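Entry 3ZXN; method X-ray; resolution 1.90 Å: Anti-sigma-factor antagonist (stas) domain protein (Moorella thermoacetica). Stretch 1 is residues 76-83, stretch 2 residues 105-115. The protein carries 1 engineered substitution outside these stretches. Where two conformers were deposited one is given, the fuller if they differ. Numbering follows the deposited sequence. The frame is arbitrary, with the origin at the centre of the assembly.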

# COMPACT_ATOMS: atom_id res chain seq x y z
N LEU A 76 7.20 2.50 -9.80
CA LEU A 76 7.00 3.22 -8.54
C LEU A 76 7.33 2.32 -7.35
O LEU A 76 6.65 1.33 -7.11
N PRO A 77 8.41 2.64 -6.62
CA PRO A 77 8.69 1.87 -5.41
C PRO A 77 7.48 1.81 -4.47
O PRO A 77 6.84 2.83 -4.24
N PHE A 78 7.21 0.64 -3.90
CA PHE A 78 6.00 0.44 -3.11
C PHE A 78 6.33 -0.37 -1.86
O PHE A 78 6.96 -1.41 -1.97
N VAL A 79 5.91 0.11 -0.69
CA VAL A 79 6.08 -0.65 0.54
C VAL A 79 4.75 -0.76 1.29
O VAL A 79 4.00 0.22 1.40
N LEU A 80 4.44 -1.96 1.76
CA LEU A 80 3.22 -2.24 2.51
C LEU A 80 3.63 -2.38 3.98
O LEU A 80 4.61 -3.07 4.27
N THR A 81 2.91 -1.71 4.87
CA THR A 81 3.32 -1.62 6.28
C THR A 81 2.19 -1.96 7.25
O THR A 81 1.01 -1.90 6.89
N GLY A 82 2.57 -2.30 8.49
CA GLY A 82 1.61 -2.58 9.56
C GLY A 82 0.90 -3.92 9.41
O GLY A 82 -0.31 -3.99 9.54
N ILE A 83 1.67 -4.97 9.14
CA ILE A 83 1.14 -6.31 8.87
C ILE A 83 1.42 -7.28 10.02
O ILE A 83 2.53 -7.81 10.16
N LEU A 105 7.47 -2.14 9.17
CA LEU A 105 6.68 -2.28 10.38
C LEU A 105 5.61 -1.20 10.49
O LEU A 105 4.51 -1.45 10.96
N ASN A 106 5.96 0.01 10.07
CA ASN A 106 5.08 1.15 10.22
C ASN A 106 5.44 2.19 9.17
O ASN A 106 6.33 1.97 8.35
N LEU A 107 4.76 3.33 9.21
CA LEU A 107 4.96 4.36 8.20
C LEU A 107 6.37 4.93 8.21
O LEU A 107 6.92 5.26 7.15
N GLN A 108 6.97 5.06 9.40
CA GLN A 108 8.32 5.64 9.47
C GLN A 108 9.32 4.71 8.78
O GLN A 108 10.11 5.14 7.94
N LYS A 109 9.29 3.44 9.17
CA LYS A 109 10.14 2.40 8.60
C LYS A 109 9.89 2.27 7.09
O LYS A 109 10.80 2.01 6.31
N GLY A 110 8.63 2.43 6.70
CA GLY A 110 8.24 2.36 5.30
C GLY A 110 8.89 3.47 4.51
O GLY A 110 9.58 3.23 3.52
N LEU A 111 8.69 4.71 4.95
CA LEU A 111 9.36 5.85 4.34
C LEU A 111 10.88 5.69 4.29
O LEU A 111 11.50 5.93 3.26
N ASP A 112 11.49 5.27 5.41
CA ASP A 112 12.95 5.11 5.43
C ASP A 112 13.42 4.04 4.43
O ASP A 112 14.44 4.20 3.75
N LYS A 113 12.66 2.95 4.32
CA LYS A 113 13.06 1.88 3.41
C LYS A 113 13.12 2.38 1.97
O LYS A 113 14.06 2.10 1.24
N LEU A 114 12.11 3.15 1.58
CA LEU A 114 12.06 3.66 0.22
C LEU A 114 13.21 4.62 -0.06
O LEU A 114 13.82 4.57 -1.12
N LYS A 115 13.53 5.47 0.91
CA LYS A 115 14.61 6.43 0.71
C LYS A 115 15.96 5.73 0.68
O LYS A 115 16.86 6.13 -0.05

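Strand 78-81 packs against helix 107-115 of the same chain. The two run nearly antiparallel, with 161° between their N-to-C directions, and their axes approach to 8.3 Å. The backbone register follows from this. Pro77 lies nearest Leu114, Val79 nearest Gly110, and Thr81 nearest Asn106. Pro77 CA and Leu114 CA are 6.8 Å apart, Val79 CA and Gly110 CA 6.0 Å, and Thr81 CA and Asn106 CA 5.1 Å, so the backbones draw together toward the start of the helix. The contact buries 393 Å², both sides summed.

Side chains alternate along the strand. Those of Val79 and Thr81 point toward the helix, as does that of Pro77 just before the strand. Phe78 and Leu80 point away, both with chi1 t, and add little to the contact. On the helix, Lys113 and Leu114 point toward the strand. Gln108 and Leu111 point away.

The apolar packing centers on Leu114, which is buried and adopts the m, t rotamer. Its CD2 lies 3.8 Å from Pro77 CB, and its CD1 lies 3.8 Å from Pro77 O. Its CG is 3.9 Å from Val79 CG1. Leu114 thus bridges two inward-pointing residues of stretch 1. Val79 has chi1 p and is buried; one of its two deposited conformers is described here. Its CG1 also reaches the helix backbone, 3.7 Å from Gly110 O. Val79 CG2 is 4.1 Å from Lys113 CD, a contact at the edge of the packing. Lys113 is extended through chi3 (t, t, t) and turns to p at chi4.

Gly110 is where the helix leaves room for the strand. It has no side chain, but a CB there would point toward stretch 1. An ideal CB would sit 2.8 Å from Thr81 CG2, a clash, and 3.5 Å from Val79 CG1, which is tight. The bare backbone instead lets Thr81 CG2 approach Gly110 CA to 3.9 Å.

Thr81 has chi1 p and is buried. Its methyl CG2 also lies 3.5 Å from Asn106 O. That carbonyl accepts the helical bond from Gly110 N, with Gly110 N to Asn106 O at 2.9 Å. Thr81 OG1 is 3.8 Å from Leu107 CD2 and is hydrogen-bonded elsewhere in the structure. Leu107 (m, t) starts away from the strand at CA-to-CB, but its end comes nearer.

Polar contact between the stretches is slight. Gly82 N donates a weak hydrogen bond to Leu105 O, at 3.3 Å and an N-H...O angle of 120°. Gly82 CA makes a CA-H...O contact with the same Leu105 O at 3.4 Å. No side chain takes part in either.

Three polar side chains of stretch 2, those of Asn106, Gln108 and Asp112, bond within the stretch. Asn106, chi1 p, points away from the strand and caps the helix: Lys109 N donates to Asn106 OD1 at 2.9 Å, nearly straight at 175°. Gln108 NE2 donates to Asp112 OD2 at 3.2 Å, joining side chains four residues, about one turn, apart.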

# COMPACT_ATOMS: atom_id res chain seq x y z
CB LEU A 76 5.55 3.72 -8.45
CG LEU A 76 5.16 4.55 -7.22
CD1 LEU A 76 5.85 5.93 -7.21
CD2 LEU A 76 3.65 4.72 -7.18
CB PRO A 77 9.84 2.66 -4.75
CG PRO A 77 10.58 3.25 -5.91
CD PRO A 77 9.49 3.60 -6.92
CB PHE A 78 4.96 -0.31 -3.97
CG PHE A 78 3.75 -0.78 -3.20
CD1 PHE A 78 3.00 0.10 -2.44
CD2 PHE A 78 3.33 -2.10 -3.27
CE1 PHE A 78 1.87 -0.34 -1.74
CE2 PHE A 78 2.20 -2.53 -2.59
CZ PHE A 78 1.47 -1.65 -1.82
CB VAL A 79 7.22 -0.07 1.44
CG1 VAL A 79 6.91 1.34 1.87
CG2 VAL A 79 7.49 -0.98 2.66
CB LEU A 80 2.59 -3.56 2.04
CG LEU A 80 1.25 -3.96 2.65
CD1 LEU A 80 0.15 -2.98 2.23
CD2 LEU A 80 0.88 -5.40 2.27
CB THR A 81 3.92 -0.21 6.64
OG1 THR A 81 2.89 0.78 6.64
CG2 THR A 81 5.01 0.22 5.65
CB ILE A 83 1.78 -6.92 7.61
CG1 ILE A 83 1.65 -5.95 6.42
CG2 ILE A 83 1.15 -8.28 7.31
CD1 ILE A 83 2.51 -6.35 5.24
CB LEU A 105 7.61 -2.21 11.62
CG LEU A 105 6.90 -2.36 12.97
CD1 LEU A 105 6.14 -3.69 13.02
CD2 LEU A 105 7.90 -2.21 14.16
CB ASN A 106 5.22 1.75 11.62
CG ASN A 106 6.64 2.14 11.95
OD1 ASN A 106 7.32 2.77 11.15
ND2 ASN A 106 7.10 1.74 13.13
CB LEU A 107 3.94 5.49 8.33
CG LEU A 107 2.50 5.23 7.88
CD1 LEU A 107 1.77 6.57 7.80
CD2 LEU A 107 2.45 4.51 6.53
CB GLN A 108 8.74 5.90 10.93
CG GLN A 108 10.14 6.48 11.04
CD GLN A 108 10.22 7.92 10.53
OE1 GLN A 108 9.39 8.76 10.87
NE2 GLN A 108 11.22 8.20 9.70
CB LYS A 109 9.82 1.06 9.27
CG LYS A 109 10.06 1.06 10.78
CD LYS A 109 11.38 0.50 11.10
CE LYS A 109 11.50 0.24 12.61
NZ LYS A 109 12.71 -0.56 12.89
CB LEU A 111 8.98 7.14 5.04
CG LEU A 111 7.56 7.62 4.74
CD1 LEU A 111 7.14 8.70 5.76
CD2 LEU A 111 7.46 8.11 3.29
CB ASP A 112 13.45 4.79 6.85
CG ASP A 112 13.34 6.00 7.79
OD1 ASP A 112 13.34 7.15 7.29
OD2 ASP A 112 13.25 5.81 9.01
CB LYS A 113 12.09 0.70 3.53
CG LYS A 113 12.47 -0.52 2.69
CD LYS A 113 11.49 -1.67 2.94
CE LYS A 113 11.93 -2.98 2.29
NZ LYS A 113 13.14 -3.58 2.94
CB LEU A 114 10.70 4.32 -0.05
CG LEU A 114 9.59 3.28 -0.22
CD1 LEU A 114 8.37 3.82 -0.96
CD2 LEU A 114 10.15 2.08 -0.97
CB LYS A 115 14.60 7.48 1.80
CG LYS A 115 13.39 8.38 1.81
CD LYS A 115 13.34 9.14 3.13
CE LYS A 115 12.03 9.86 3.34
NZ LYS A 115 12.12 10.78 4.54